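Putative efflux transporter (PDB 4L8J) probably acts as the periplasmic membrane-fusion (adaptor) subunit of an HlyD-family efflux pump. Local coordinates at residues Y81-K92 and E104-A115. Sequence-based numbering, arbitrary orientation. Where two conformers were deposited one is given.
Sequences YETAAAQVERNK and EYEISVANYQKA
Val88 and Tyr112 interlock as reciprocal knobs into holes: the valine sits among Tyr105, Ser108, Val109 and Tyr112, while the tyrosine enters the pocket formed by Tyr81, Ala84, Ala85 and Val88. Val88 divides its branches, CG1 meeting Val109 CG2 at 4.0 Å and CG2 pressing on Tyr112 CB at 3.4 Å. Small residues bring the backbones close farther along, where Ala84 CB touches Ala115 CB at 3.8 Å. Knobs-into-holes packing of this kind defines a coiled coil, here the antiparallel two-helix hairpin that projects from the barrel-sandwich domain of HlyD-type adaptors; the axes of segments 81-92 and 104-115 approach to 8.7 Å, their N-to-C directions at 153°. Among the aromatic residues, Tyr81 and Tyr112 share a first torsion, CG anti to the backbone N, which sends both rings out the same way, side by side with planes inclined at 42°, so that Tyr81 OH and Tyr112 OH hydrogen-bond at 3.1 Å. Lys92 CG reaches the edge of the Tyr105 ring, one face of which carries Val109 CG2. Polar bonding gathers around buried Asn91, whose ND2 donates nearly within its amide plane to Ser108 OG (3.1 Å, 160°) and also to a water that bridges to Glu104 OE2. Ser108 OG in turn donates to Tyr105 O at 2.7 Å.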
loop_
_atom_site.group_PDB
_atom_site.type_symbol
_atom_site.label_atom_id
_atom_site.label_comp_id
_atom_site.label_asym_id
_atom_site.label_seq_id
_atom_site.Cartn_x
_atom_site.Cartn_y
_atom_site.Cartn_z
ATOM N N TYR A 81 39.828 5.375 78.306
ATOM C CA TYR A 81 40.153 6.201 77.143
ATOM C C TYR A 81 40.340 7.643 77.559
ATOM O O TYR A 81 41.290 8.268 77.122
ATOM C CB TYR A 81 39.067 6.106 76.045
ATOM C CG TYR A 81 39.259 7.123 74.944
ATOM C CD1 TYR A 81 40.189 6.914 73.928
ATOM C CD2 TYR A 81 38.562 8.330 74.951
ATOM C CE1 TYR A 81 40.414 7.872 72.942
ATOM C CE2 TYR A 81 38.778 9.296 73.969
ATOM C CZ TYR A 81 39.705 9.060 72.964
ATOM O OH TYR A 81 39.911 9.995 71.981
ATOM N N GLU A 82 39.419 8.186 78.372
ATOM C CA GLU A 82 39.480 9.571 78.834
ATOM C C GLU A 82 40.748 9.854 79.650
ATOM O O GLU A 82 41.343 10.920 79.467
ATOM C CB GLU A 82 38.239 9.917 79.644
ATOM C CG GLU A 82 37.040 10.143 78.739
ATOM C CD GLU A 82 35.696 10.223 79.430
ATOM O OE1 GLU A 82 35.657 10.255 80.682
ATOM O OE2 GLU A 82 34.677 10.268 78.705
ATOM N N THR A 83 41.165 8.908 80.532
ATOM C CA THR A 83 42.403 9.034 81.324
ATOM C C THR A 83 43.622 8.967 80.389
ATOM O O THR A 83 44.533 9.782 80.533
ATOM C CB THR A 83 42.489 7.939 82.415
ATOM O OG1 THR A 83 41.351 8.018 83.256
ATOM C CG2 THR A 83 43.748 8.053 83.278
ATOM N N ALA A 84 43.652 8.008 79.438
ATOM C CA ALA A 84 44.794 7.884 78.513
ATOM C C ALA A 84 44.909 9.108 77.616
ATOM O O ALA A 84 46.020 9.568 77.367
ATOM C CB ALA A 84 44.674 6.627 77.669
ATOM N N ALA A 85 43.768 9.660 77.158
ATOM C CA ALA A 85 43.763 10.854 76.306
ATOM C C ALA A 85 44.314 12.085 77.069
ATOM O O ALA A 85 45.116 12.835 76.520
ATOM C CB ALA A 85 42.344 11.124 75.782
ATOM N N ALA A 86 43.892 12.271 78.333
ATOM C CA ALA A 86 44.340 13.383 79.171
ATOM C C ALA A 86 45.849 13.261 79.461
ATOM O O ALA A 86 46.558 14.278 79.406
ATOM C CB ALA A 86 43.547 13.418 80.464
ATOM N N GLN A 87 46.322 12.009 79.754
ATOM C CA GLN A 87 47.729 11.773 80.040
ATOM C C GLN A 87 48.606 12.069 78.794
ATOM O O GLN A 87 49.642 12.707 78.968
ATOM C CB GLN A 87 47.983 10.359 80.598
ATOM C CG GLN A 87 49.346 10.220 81.308
ATOM C CD GLN A 87 49.439 11.121 82.523
ATOM O OE1 GLN A 87 48.715 10.953 83.493
ATOM N NE2 GLN A 87 50.259 12.159 82.456
ATOM N N VAL A 88 48.180 11.710 77.549
ATOM C CA VAL A 88 48.978 12.008 76.336
ATOM C C VAL A 88 49.039 13.510 76.057
ATOM O O VAL A 88 50.085 13.970 75.597
ATOM C CB VAL A 88 48.551 11.246 75.042
ATOM C CG1 VAL A 88 49.602 11.387 73.937
ATOM C CG2 VAL A 88 48.359 9.786 75.326
ATOM N N GLU A 89 47.934 14.266 76.296
ATOM C CA GLU A 89 47.904 15.717 76.038
ATOM C C GLU A 89 48.844 16.443 76.964
ATOM O O GLU A 89 49.563 17.338 76.524
ATOM C CB GLU A 89 46.479 16.298 76.136
ATOM C CG GLU A 89 45.681 16.104 74.856
ATOM C CD GLU A 89 46.373 16.465 73.550
ATOM O OE1 GLU A 89 46.809 17.630 73.400
ATOM O OE2 GLU A 89 46.472 15.576 72.672
ATOM N N ARG A 90 48.906 15.985 78.216
ATOM C CA ARG A 90 49.811 16.447 79.256
ATOM C C ARG A 90 51.246 16.193 78.835
ATOM O O ARG A 90 52.071 17.103 78.903
ATOM C CB ARG A 90 49.517 15.686 80.551
ATOM C CG ARG A 90 49.283 16.545 81.758
ATOM C CD ARG A 90 48.827 15.664 82.899
ATOM N NE ARG A 90 47.370 15.663 83.047
ATOM C CZ ARG A 90 46.628 14.576 83.252
ATOM N NH1 ARG A 90 47.201 13.378 83.336
ATOM N NH2 ARG A 90 45.313 14.679 83.379
ATOM N N ASN A 91 51.543 14.950 78.378
ATOM C CA ASN A 91 52.892 14.549 77.947
ATOM C C ASN A 91 53.320 15.274 76.679
ATOM O O ASN A 91 54.514 15.522 76.529
ATOM C CB ASN A 91 53.016 13.028 77.811
ATOM C CG ASN A 91 52.938 12.372 79.176
ATOM O OD1 ASN A 91 52.888 13.058 80.185
ATOM N ND2 ASN A 91 52.906 11.044 79.259
ATOM N N LYS A 92 52.369 15.678 75.809
ATOM C CA LYS A 92 52.703 16.466 74.606
ATOM C C LYS A 92 53.285 17.812 75.051
ATOM O O LYS A 92 54.316 18.248 74.536
ATOM C CB LYS A 92 51.478 16.686 73.703
ATOM C CG LYS A 92 51.098 15.468 72.917
ATOM C CD LYS A 92 49.951 15.736 71.966
ATOM C CE LYS A 92 49.486 14.473 71.278
ATOM N NZ LYS A 92 48.248 14.705 70.493
ATOM N N GLU A 104 58.968 7.776 77.809
ATOM C CA GLU A 104 57.761 7.911 78.614
ATOM C C GLU A 104 56.629 8.447 77.748
ATOM O O GLU A 104 55.530 7.917 77.829
ATOM C CB GLU A 104 58.011 8.809 79.852
ATOM C CG GLU A 104 56.854 8.900 80.831
ATOM C CD GLU A 104 56.285 7.617 81.402
ATOM O OE1 GLU A 104 57.066 6.671 81.646
ATOM O OE2 GLU A 104 55.065 7.593 81.687
ATOM N N TYR A 105 56.903 9.456 76.894
ATOM C CA TYR A 105 55.913 10.004 75.972
ATOM C C TYR A 105 55.400 8.897 75.029
ATOM O O TYR A 105 54.194 8.777 74.820
ATOM C CB TYR A 105 56.498 11.179 75.154
ATOM C CG TYR A 105 55.547 11.674 74.083
ATOM C CD1 TYR A 105 54.464 12.474 74.408
ATOM C CD2 TYR A 105 55.726 11.330 72.747
ATOM C CE1 TYR A 105 53.536 12.857 73.446
ATOM C CE2 TYR A 105 54.824 11.753 71.764
ATOM C CZ TYR A 105 53.746 12.538 72.118
ATOM O OH TYR A 105 52.820 12.935 71.188
ATOM N N GLU A 106 56.319 8.095 74.476
ATOM C CA GLU A 106 56.006 7.006 73.542
ATOM C C GLU A 106 55.116 5.956 74.182
ATOM O O GLU A 106 54.165 5.497 73.555
ATOM C CB GLU A 106 57.281 6.354 73.050
ATOM C CG GLU A 106 57.008 5.268 72.016
ATOM C CD GLU A 106 58.279 4.673 71.466
ATOM O OE1 GLU A 106 59.348 4.978 72.038
ATOM O OE2 GLU A 106 58.219 3.962 70.437
ATOM N N ILE A 107 55.433 5.571 75.422
ATOM C CA ILE A 107 54.620 4.637 76.198
ATOM C C ILE A 107 53.206 5.213 76.297
ATOM O O ILE A 107 52.247 4.491 76.047
ATOM C CB ILE A 107 55.268 4.365 77.597
ATOM C CG1 ILE A 107 56.532 3.461 77.446
ATOM C CG2 ILE A 107 54.266 3.741 78.582
ATOM C CD1 ILE A 107 57.524 3.447 78.706
ATOM N N SER A 108 53.073 6.518 76.610
ATOM C CA SER A 108 51.744 7.131 76.750
ATOM C C SER A 108 51.007 7.189 75.399
ATOM O O SER A 108 49.792 6.996 75.380
ATOM C CB SER A 108 51.836 8.501 77.426
ATOM O OG SER A 108 52.315 9.533 76.582
ATOM N N VAL A 109 51.721 7.324 74.264
ATOM C CA VAL A 109 51.047 7.286 72.942
ATOM C C VAL A 109 50.529 5.855 72.645
ATOM O O VAL A 109 49.420 5.682 72.112
ATOM C CB VAL A 109 51.972 7.777 71.796
ATOM C CG1 VAL A 109 51.333 7.554 70.435
ATOM C CG2 VAL A 109 52.334 9.251 71.982
ATOM N N ALA A 110 51.369 4.843 72.921
ATOM C CA ALA A 110 51.017 3.440 72.701
ATOM C C ALA A 110 49.825 3.060 73.587
ATOM O O ALA A 110 48.881 2.453 73.096
ATOM C CB ALA A 110 52.222 2.545 72.988
ATOM N N ASN A 111 49.824 3.499 74.853
ATOM C CA ASN A 111 48.728 3.271 75.804
ATOM C C ASN A 111 47.420 3.920 75.343
ATOM O O ASN A 111 46.341 3.350 75.530
ATOM C CB ASN A 111 49.096 3.806 77.186
ATOM C CG ASN A 111 50.056 2.942 77.980
ATOM O OD1 ASN A 111 50.372 1.805 77.608
ATOM N ND2 ASN A 111 50.513 3.456 79.131
ATOM N N TYR A 112 47.516 5.109 74.738
ATOM C CA TYR A 112 46.366 5.840 74.218
ATOM C C TYR A 112 45.721 5.067 73.064
ATOM O O TYR A 112 44.502 4.928 73.049
ATOM C CB TYR A 112 46.792 7.249 73.775
ATOM C CG TYR A 112 45.739 7.979 72.973
ATOM C CD1 TYR A 112 44.637 8.561 73.599
ATOM C CD2 TYR A 112 45.803 8.025 71.584
ATOM C CE1 TYR A 112 43.636 9.189 72.860
ATOM C CE2 TYR A 112 44.804 8.642 70.836
ATOM C CZ TYR A 112 43.737 9.247 71.480
ATOM O OH TYR A 112 42.756 9.862 70.741
ATOM N N GLN A 113 46.521 4.570 72.094
ATOM C CA GLN A 113 45.971 3.810 70.970
ATOM C C GLN A 113 45.296 2.519 71.465
ATOM O O GLN A 113 44.232 2.175 70.970
ATOM C CB GLN A 113 47.042 3.505 69.907
ATOM C CG GLN A 113 47.720 4.783 69.331
ATOM C CD GLN A 113 46.926 5.642 68.344
ATOM O OE1 GLN A 113 45.703 5.510 68.157
ATOM N NE2 GLN A 113 47.624 6.561 67.685
ATOM N N LYS A 114 45.894 1.836 72.464
ATOM C CA LYS A 114 45.333 0.632 73.084
ATOM C C LYS A 114 43.970 0.962 73.686
ATOM O O LYS A 114 43.001 0.287 73.372
ATOM C CB LYS A 114 46.298 0.067 74.156
ATOM C CG LYS A 114 47.489 -0.672 73.538
ATOM C CD LYS A 114 48.732 -0.683 74.447
ATOM C CE LYS A 114 49.962 -1.280 73.785
ATOM N NZ LYS A 114 50.421 -0.505 72.592
ATOM N N ALA A 115 43.890 2.040 74.498
ATOM C CA ALA A 115 42.659 2.518 75.130
ATOM C C ALA A 115 41.618 2.937 74.077
ATOM O O ALA A 115 40.449 2.603 74.220
ATOM C CB ALA A 115 42.964 3.677 76.058
HETATM O O HOH W 1 53.333 9.776 82.021
#